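Local coordinates for sensor-type histidine kinase PrrB (Mycobacterium tuberculosis, PDB 1YSR), which is a sensor histidine kinase of a two-component system, transferring phosphate from ATP to a protein histidine, this chain being its C-terminal ATP-binding domain, at residues D9-L14 / V30-S35; D15-D20 / L49-A54. One frame throughout, in Å; residues are numbered along the deposited sequence.

Contact 1: D9-L14 / V30-S35; sequences DITDLL and VSLVPS
Thr11 meets Leu32 through its flat peptide carbonyl: Leu32 CD2 comes obliquely onto the oxygen end, off the carbonyl plane, to 3.5 Å from Thr11 O. Another flat group is the Asp9 carboxylate, whose OD1 takes the amide N of Asp12 at 2.9 Å from over a face, 67° out of the plane, and so caps the start of helix 10-24. The Val33 carbonyl receives the Ser35 hydroxyl, with Ser35 OG 2.8 Å from Val33 O and tilted 29° from the carbonyl plane.

Leu32 does most of the apolar work. With its CG anti to the backbone N (chi1 170°), the side chain extends to the helix, and its two methyls reach Thr11 and Leu14, three residues apart on the same helix face. CD2 lies 4.0 Å from the Thr11 methyl CG2, while CD1 reaches Leu14 CB at 3.9 Å; both helix side chains cross Leu32 at about a right angle. Thr11 CG2 also touches Ser35 CB at 4.1 Å, and the hydroxyl on its other branch is engaged by Pro36 O and Cys38 N.

The first turn of helix 10-24 is thus joined to the end of strand 29-32, an edge strand of the mixed sheet within this chain, and to the loop after it. The touches across are van der Waals, among them methyls against the backbone oxygens of Thr11 and Ser35, while the Ser35 hydroxyl, like that of Thr11, is committed elsewhere, bonding also to Ala71 N.

Contact 2: D15-D20 / L49-A54; sequences DRAAHD and LAVDNA
Ala17 and Val51 form the apolar centre of this meeting between helices 10-24 and 44-61, Ala17 CB lying 3.8 Å from Val51 CG1. Valine's first torsion explains the touch: CG1 stands anti to the backbone N (chi1 175°) and is thereby the methyl presented to Ala17. The other methyl, Val51 CG2, sits beside the backbone N and stays 5.6 Å from Ala17 CB. Both CB atoms are directed at the opposite helix. Alanine's short side chain allows the backbones to come near, with Ala17 CA and Asp52 CA 6.9 Å apart.

Asp52 takes a different course. Its CB does not head for the other helix, but the carboxylate does: CG lies anti to the carbonyl carbon (chi1 -71°), and a small second torsion of -12° places Asp52 OD1 4.4 Å from Ala17 CB. The helices are then joined by a water, which donates to Ala17 O at 2.7 Å and to Asp52 OD1 at 2.8 Å. The same OD1 forms a salt bridge with Arg48 NE.

Arg48 also pairs through NH1 with Asp20 OD2, and so serves carboxylates from both helices, which probably eases the like charges of Asp20 OD2 and Asp52 OD1, 6.4 Å apart. Ile39 and Pro36 of the second subunit pack on Asp52 and Asp20 respectively. Helix 44-61, with Asn53 and Asn57, probably corresponds to the N-box, which in related kinases contributes to the ATP site. The contact therefore combines a small buried methyl contact with a hydrated seam beside it, where one water bridges the helices and Arg48 probably offsets part of the negative charge of Asp20 and Asp52.

Overall arrangement
Contacts 1 and 2 share helix 10-24, consecutive segments of which meet strand 29-32, an edge strand, and helix 44-61; their centres are 9 Å apart. They also touch directly. Leu14 CD2 packs 3.8 Å from Val51 CG2, the methyl that faces away from Ala17, and Leu32 CD2 lies 3.8 Å from Asp15 CB. Helix 10-24 thus packs on the strand with one side and on helix 44-61 with another, as expected in the alpha/beta sandwich of the GHKL (Bergerat) ATPase family. Helix 44-61 of contact 2 probably lines the ATP pocket, as in related kinases; a bound Tris molecule, probably from crystallisation, lies about 4 Å from the Asp52 side chain.

Contact 1: D9-L14 / V30-S35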
ATOM      1  N   ASP A   9      -1.358  -5.565   1.781  1.00 29.46           N
ATOM      2  CA  ASP A   9      -2.624  -6.252   1.497  1.00 28.93           C
ATOM      3  C   ASP A   9      -2.920  -6.048   0.029  1.00 28.20           C
ATOM      4  O   ASP A   9      -3.351  -4.972  -0.350  1.00 28.10           O
ATOM      5  CB  ASP A   9      -3.748  -5.647   2.352  1.00 27.74           C
ATOM      6  CG  ASP A   9      -5.111  -6.309   2.092  1.00 30.06           C
ATOM      7  OD1 ASP A   9      -5.338  -6.912   1.012  1.00 36.66           O
ATOM      8  OD2 ASP A   9      -5.991  -6.136   2.956  1.00 35.75           O
ATOM      9  N   ILE A  10      -2.609  -7.055  -0.777  1.00 28.56           N
ATOM     10  CA  ILE A  10      -2.717  -6.957  -2.244  1.00 28.80           C
ATOM     11  C   ILE A  10      -4.151  -6.704  -2.655  1.00 29.74           C
ATOM     12  O   ILE A  10      -4.482  -5.971  -3.642  1.00 27.99           O
ATOM     13  CB  ILE A  10      -2.237  -8.317  -2.912  1.00 28.45           C
ATOM     14  CG1 ILE A  10      -0.728  -8.491  -2.728  1.00 32.59           C
ATOM     15  CG2 ILE A  10      -2.610  -8.362  -4.388  1.00 35.66           C
ATOM     16  CD1 ILE A  10       0.111  -7.247  -3.218  1.00 32.62           C
ATOM     17  N   THR A  11      -5.046  -7.352  -1.900  1.00 31.16           N
ATOM     18  CA  THR A  11      -6.458  -7.253  -2.177  1.00 31.69           C
ATOM     19  C   THR A  11      -6.981  -5.829  -1.995  1.00 32.10           C
ATOM     20  O   THR A  11      -7.682  -5.293  -2.882  1.00 32.72           O
ATOM     21  CB  THR A  11      -7.211  -8.324  -1.328  1.00 31.05           C
ATOM     22  OG1 THR A  11      -6.603  -9.604  -1.573  1.00 38.39           O
ATOM     23  CG2 THR A  11      -8.658  -8.355  -1.745  1.00 33.39           C
ATOM     24  N   ASP A  12      -6.621  -5.176  -0.893  1.00 30.85           N
ATOM     25  CA  ASP A  12      -7.001  -3.797  -0.655  1.00 32.60           C
ATOM     26  C   ASP A  12      -6.346  -2.879  -1.677  1.00 30.34           C
ATOM     27  O   ASP A  12      -6.958  -1.911  -2.127  1.00 30.48           O
ATOM     28  CB  ASP A  12      -6.567  -3.388   0.782  1.00 33.86           C
ATOM     29  CG  ASP A  12      -6.999  -1.974   1.163  1.00 40.25           C
ATOM     30  OD1 ASP A  12      -8.204  -1.686   1.167  1.00 50.24           O
ATOM     31  OD2 ASP A  12      -6.123  -1.140   1.431  1.00 50.24           O
ATOM     32  N   LEU A  13      -5.071  -3.152  -2.015  1.00 27.36           N
ATOM     33  CA  LEU A  13      -4.369  -2.388  -3.039  1.00 26.67           C
ATOM     34  C   LEU A  13      -5.184  -2.377  -4.345  1.00 27.38           C
ATOM     35  O   LEU A  13      -5.365  -1.336  -4.974  1.00 28.06           O
ATOM     36  CB  LEU A  13      -2.960  -3.011  -3.267  1.00 23.98           C
ATOM     37  CG  LEU A  13      -2.001  -2.180  -4.172  1.00 27.74           C
ATOM     38  CD1 LEU A  13      -0.554  -2.505  -3.793  1.00 28.02           C
ATOM     39  CD2 LEU A  13      -2.192  -2.629  -5.624  1.00 28.59           C
ATOM     40  N   LEU A  14      -5.609  -3.546  -4.775  1.00 27.20           N
ATOM     41  CA  LEU A  14      -6.445  -3.650  -5.997  1.00 29.08           C
ATOM     42  C   LEU A  14      -7.756  -2.852  -5.872  1.00 28.78           C
ATOM     43  O   LEU A  14      -8.204  -2.204  -6.825  1.00 27.60           O
ATOM     44  CB  LEU A  14      -6.704  -5.120  -6.348  1.00 28.58           C
ATOM     45  CG  LEU A  14      -5.454  -5.958  -6.751  1.00 30.10           C
ATOM     46  CD1 LEU A  14      -5.810  -7.449  -7.029  1.00 28.14           C
ATOM     47  CD2 LEU A  14      -4.788  -5.368  -7.982  1.00 25.73           C
ATOM     48  N   VAL A  30     -14.464  -0.374 -13.923  1.00 31.77           N
ATOM     49  CA  VAL A  30     -13.270  -1.038 -13.379  1.00 31.75           C
ATOM     50  C   VAL A  30     -13.565  -1.397 -11.923  1.00 34.25           C
ATOM     51  O   VAL A  30     -14.097  -0.553 -11.151  1.00 33.20           O
ATOM     52  CB  VAL A  30     -12.001  -0.177 -13.525  1.00 31.29           C
ATOM     53  CG1 VAL A  30     -12.215   1.227 -12.918  1.00 32.80           C
ATOM     54  CG2 VAL A  30     -10.757  -0.950 -12.862  1.00 32.50           C
ATOM     55  N   SER A  31     -13.238  -2.632 -11.538  1.00 33.76           N
ATOM     56  CA  SER A  31     -13.560  -3.090 -10.230  1.00 34.75           C
ATOM     57  C   SER A  31     -12.705  -4.277  -9.816  1.00 33.00           C
ATOM     58  O   SER A  31     -12.115  -4.979 -10.649  1.00 31.64           O
ATOM     59  CB  SER A  31     -15.027  -3.549 -10.215  1.00 35.91           C
ATOM     60  OG  SER A  31     -15.090  -4.805 -10.890  1.00 36.34           O
ATOM     61  N   LEU A  32     -12.620  -4.467  -8.508  1.00 33.46           N
ATOM     62  CA  LEU A  32     -12.045  -5.661  -7.956  1.00 32.70           C
ATOM     63  C   LEU A  32     -13.157  -6.682  -7.849  1.00 35.97           C
ATOM     64  O   LEU A  32     -14.152  -6.458  -7.086  1.00 35.10           O
ATOM     65  CB  LEU A  32     -11.571  -5.369  -6.540  1.00 34.49           C
ATOM     66  CG  LEU A  32     -11.144  -6.609  -5.745  1.00 30.48           C
ATOM     67  CD1 LEU A  32      -9.945  -7.274  -6.447  1.00 33.02           C
ATOM     68  CD2 LEU A  32     -10.770  -6.219  -4.327  1.00 32.16           C
ATOM     69  N   VAL A  33     -12.951  -7.803  -8.531  1.00 34.97           N
ATOM     70  CA  VAL A  33     -13.735  -9.019  -8.422  1.00 37.55           C
ATOM     71  C   VAL A  33     -13.606  -9.659  -7.027  1.00 37.78           C
ATOM     72  O   VAL A  33     -12.512  -9.679  -6.454  1.00 36.42           O
ATOM     73  CB  VAL A  33     -13.154  -9.947  -9.500  1.00 38.83           C
ATOM     74  CG1 VAL A  33     -12.981 -11.383  -9.052  1.00 42.55           C
ATOM     75  CG2 VAL A  33     -13.861  -9.737 -10.863  1.00 42.44           C
ATOM     76  N   PRO A  34     -14.704 -10.245  -6.472  1.00 38.94           N
ATOM     77  CA  PRO A  34     -14.653 -10.834  -5.134  1.00 38.50           C
ATOM     78  C   PRO A  34     -13.405 -11.690  -4.944  1.00 38.91           C
ATOM     79  O   PRO A  34     -13.189 -12.621  -5.735  1.00 40.19           O
ATOM     80  CB  PRO A  34     -15.917 -11.738  -5.121  1.00 41.09           C
ATOM     81  CG  PRO A  34     -16.889 -10.970  -5.879  1.00 39.11           C
ATOM     82  CD  PRO A  34     -16.051 -10.413  -7.068  1.00 38.70           C
ATOM     83  N   SER A  35     -12.568 -11.350  -3.955  1.00 37.54           N
ATOM     84  CA  SER A  35     -11.271 -12.020  -3.793  1.00 38.29           C
ATOM     85  C   SER A  35     -10.966 -12.204  -2.303  1.00 38.69           C
ATOM     86  O   SER A  35     -11.288 -11.346  -1.526  1.00 38.18           O
ATOM     87  CB  SER A  35     -10.122 -11.172  -4.376  1.00 37.21           C
ATOM     88  OG  SER A  35     -10.153 -10.970  -5.795  1.00 34.00           O
TER

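Contact 2: D15-D20 / L49-A54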
ATOM      1  N   ASP A  15      -8.397  -2.978  -4.716  1.00 30.80           N
ATOM      2  CA  ASP A  15      -9.695  -2.310  -4.458  1.00 31.60           C
ATOM      3  C   ASP A  15      -9.471  -0.807  -4.607  1.00 31.27           C
ATOM      4  O   ASP A  15     -10.225  -0.158  -5.292  1.00 29.67           O
ATOM      5  CB  ASP A  15     -10.239  -2.670  -3.085  1.00 33.33           C
ATOM      6  CG  ASP A  15     -11.763  -2.428  -2.951  1.00 40.37           C
ATOM      7  OD1 ASP A  15     -12.467  -2.210  -3.974  1.00 37.95           O
ATOM      8  OD2 ASP A  15     -12.223  -2.491  -1.801  1.00 47.06           O
ATOM      9  N   ARG A  16      -8.413  -0.261  -3.994  1.00 30.72           N
ATOM     10  CA  ARG A  16      -8.129   1.172  -4.130  1.00 31.89           C
ATOM     11  C   ARG A  16      -7.739   1.531  -5.524  1.00 31.52           C
ATOM     12  O   ARG A  16      -8.104   2.585  -6.003  1.00 30.21           O
ATOM     13  CB  ARG A  16      -7.017   1.701  -3.190  1.00 32.52           C
ATOM     14  CG  ARG A  16      -7.222   1.441  -1.692  1.00 37.48           C
ATOM     15  CD  ARG A  16      -6.024   2.035  -0.862  1.00 37.98           C
ATOM     16  NE  ARG A  16      -4.671   1.634  -1.300  1.00 54.69           N
ATOM     17  CZ  ARG A  16      -3.945   0.616  -0.805  1.00 57.67           C
ATOM     18  NH1 ARG A  16      -4.405  -0.172   0.153  1.00 57.31           N
ATOM     19  NH2 ARG A  16      -2.732   0.378  -1.290  1.00 64.43           N
ATOM     20  N   ALA A  17      -6.930   0.683  -6.177  1.00 29.28           N
ATOM     21  CA  ALA A  17      -6.531   0.988  -7.526  1.00 27.42           C
ATOM     22  C   ALA A  17      -7.765   1.135  -8.422  1.00 26.44           C
ATOM     23  O   ALA A  17      -7.799   1.992  -9.305  1.00 27.16           O
ATOM     24  CB  ALA A  17      -5.625  -0.128  -8.061  1.00 27.18           C
ATOM     25  N   ALA A  18      -8.719   0.243  -8.228  1.00 27.93           N
ATOM     26  CA  ALA A  18      -9.883   0.228  -9.148  1.00 29.17           C
ATOM     27  C   ALA A  18     -10.706   1.495  -8.857  1.00 30.56           C
ATOM     28  O   ALA A  18     -11.153   2.173  -9.760  1.00 32.99           O
ATOM     29  CB  ALA A  18     -10.695  -0.994  -8.917  1.00 29.29           C
ATOM     30  N   HIS A  19     -10.852   1.841  -7.577  1.00 33.52           N
ATOM     31  CA  HIS A  19     -11.639   3.025  -7.191  1.00 35.34           C
ATOM     32  C   HIS A  19     -11.021   4.284  -7.750  1.00 35.27           C
ATOM     33  O   HIS A  19     -11.723   5.145  -8.302  1.00 35.57           O
ATOM     34  CB  HIS A  19     -11.797   3.097  -5.666  1.00 36.42           C
ATOM     35  CG  HIS A  19     -12.804   2.123  -5.125  1.00 43.94           C
ATOM     36  ND1 HIS A  19     -14.165   2.266  -5.338  1.00 53.58           N
ATOM     37  CD2 HIS A  19     -12.659   0.993  -4.388  1.00 50.35           C
ATOM     38  CE1 HIS A  19     -14.807   1.264  -4.758  1.00 50.96           C
ATOM     39  NE2 HIS A  19     -13.919   0.486  -4.164  1.00 57.50           N
ATOM     40  N   ASP A  20      -9.699   4.415  -7.608  1.00 34.75           N
ATOM     41  CA  ASP A  20      -8.990   5.567  -8.134  1.00 34.75           C
ATOM     42  C   ASP A  20      -9.023   5.619  -9.642  1.00 35.32           C
ATOM     43  O   ASP A  20      -9.161   6.705 -10.190  1.00 36.64           O
ATOM     44  CB  ASP A  20      -7.527   5.612  -7.687  1.00 32.46           C
ATOM     45  CG  ASP A  20      -7.362   5.815  -6.180  1.00 37.83           C
ATOM     46  OD1 ASP A  20      -8.339   6.125  -5.490  1.00 35.60           O
ATOM     47  OD2 ASP A  20      -6.217   5.636  -5.674  1.00 39.56           O
ATOM     48  N   LEU A  49       1.977   0.895  -8.651  1.00 28.16           N
ATOM     49  CA  LEU A  49       2.348   1.436  -9.945  1.00 27.39           C
ATOM     50  C   LEU A  49       2.183   0.412 -11.116  1.00 26.51           C
ATOM     51  O   LEU A  49       1.732   0.798 -12.242  1.00 25.99           O
ATOM     52  CB  LEU A  49       3.798   1.889  -9.882  1.00 27.23           C
ATOM     53  CG  LEU A  49       4.452   2.446 -11.148  1.00 28.69           C
ATOM     54  CD1 LEU A  49       3.814   3.709 -11.582  1.00 35.89           C
ATOM     55  CD2 LEU A  49       5.972   2.605 -10.847  1.00 30.21           C
ATOM     56  N   ALA A  50       2.572  -0.834 -10.856  1.00 25.36           N
ATOM     57  CA  ALA A  50       2.455  -1.947 -11.848  1.00 24.18           C
ATOM     58  C   ALA A  50       0.973  -2.063 -12.243  1.00 24.27           C
ATOM     59  O   ALA A  50       0.624  -2.126 -13.456  1.00 26.02           O
ATOM     60  CB  ALA A  50       2.976  -3.228 -11.241  1.00 26.81           C
ATOM     61  N   VAL A  51       0.113  -2.081 -11.236  1.00 26.50           N
ATOM     62  CA  VAL A  51      -1.356  -2.172 -11.471  1.00 26.26           C
ATOM     63  C   VAL A  51      -1.869  -0.968 -12.226  1.00 27.76           C
ATOM     64  O   VAL A  51      -2.627  -1.098 -13.183  1.00 26.37           O
ATOM     65  CB  VAL A  51      -2.113  -2.421 -10.150  1.00 28.04           C
ATOM     66  CG1 VAL A  51      -3.596  -2.388 -10.398  1.00 29.10           C
ATOM     67  CG2 VAL A  51      -1.734  -3.803  -9.564  1.00 26.20           C
ATOM     68  N   ASP A  52      -1.466   0.239 -11.790  1.00 28.22           N
ATOM     69  CA  ASP A  52      -1.805   1.466 -12.480  1.00 30.17           C
ATOM     70  C   ASP A  52      -1.395   1.414 -13.935  1.00 29.02           C
ATOM     71  O   ASP A  52      -2.182   1.810 -14.793  1.00 29.23           O
ATOM     72  CB  ASP A  52      -1.114   2.707 -11.821  1.00 29.63           C
ATOM     73  CG  ASP A  52      -1.690   3.071 -10.453  1.00 36.50           C
ATOM     74  OD1 ASP A  52      -2.749   2.545 -10.087  1.00 29.30           O
ATOM     75  OD2 ASP A  52      -1.067   3.914  -9.713  1.00 35.10           O
ATOM     76  N   ASN A  53      -0.172   0.951 -14.209  1.00 29.04           N
ATOM     77  CA  ASN A  53       0.347   0.913 -15.547  1.00 29.05           C
ATOM     78  C   ASN A  53      -0.493  -0.070 -16.418  1.00 28.88           C
ATOM     79  O   ASN A  53      -0.750   0.188 -17.609  1.00 28.85           O
ATOM     80  CB  ASN A  53       1.812   0.474 -15.506  1.00 27.89           C
ATOM     81  CG  ASN A  53       2.514   0.616 -16.850  1.00 29.91           C
ATOM     82  OD1 ASN A  53       3.076  -0.341 -17.369  1.00 34.65           O
ATOM     83  ND2 ASN A  53       2.531   1.836 -17.401  1.00 34.67           N
ATOM     84  N   ALA A  54      -0.833  -1.215 -15.827  1.00 27.73           N
ATOM     85  CA  ALA A  54      -1.622  -2.258 -16.526  1.00 26.29           C
ATOM     86  C   ALA A  54      -3.002  -1.685 -16.888  1.00 27.79           C
ATOM     87  O   ALA A  54      -3.465  -1.838 -18.035  1.00 27.88           O
ATOM     88  CB  ALA A  54      -1.756  -3.463 -15.650  1.00 26.95           C
TER
HETATM   89  O   HOH W   1      -5.490   3.196 -10.046  1.00 41.69           O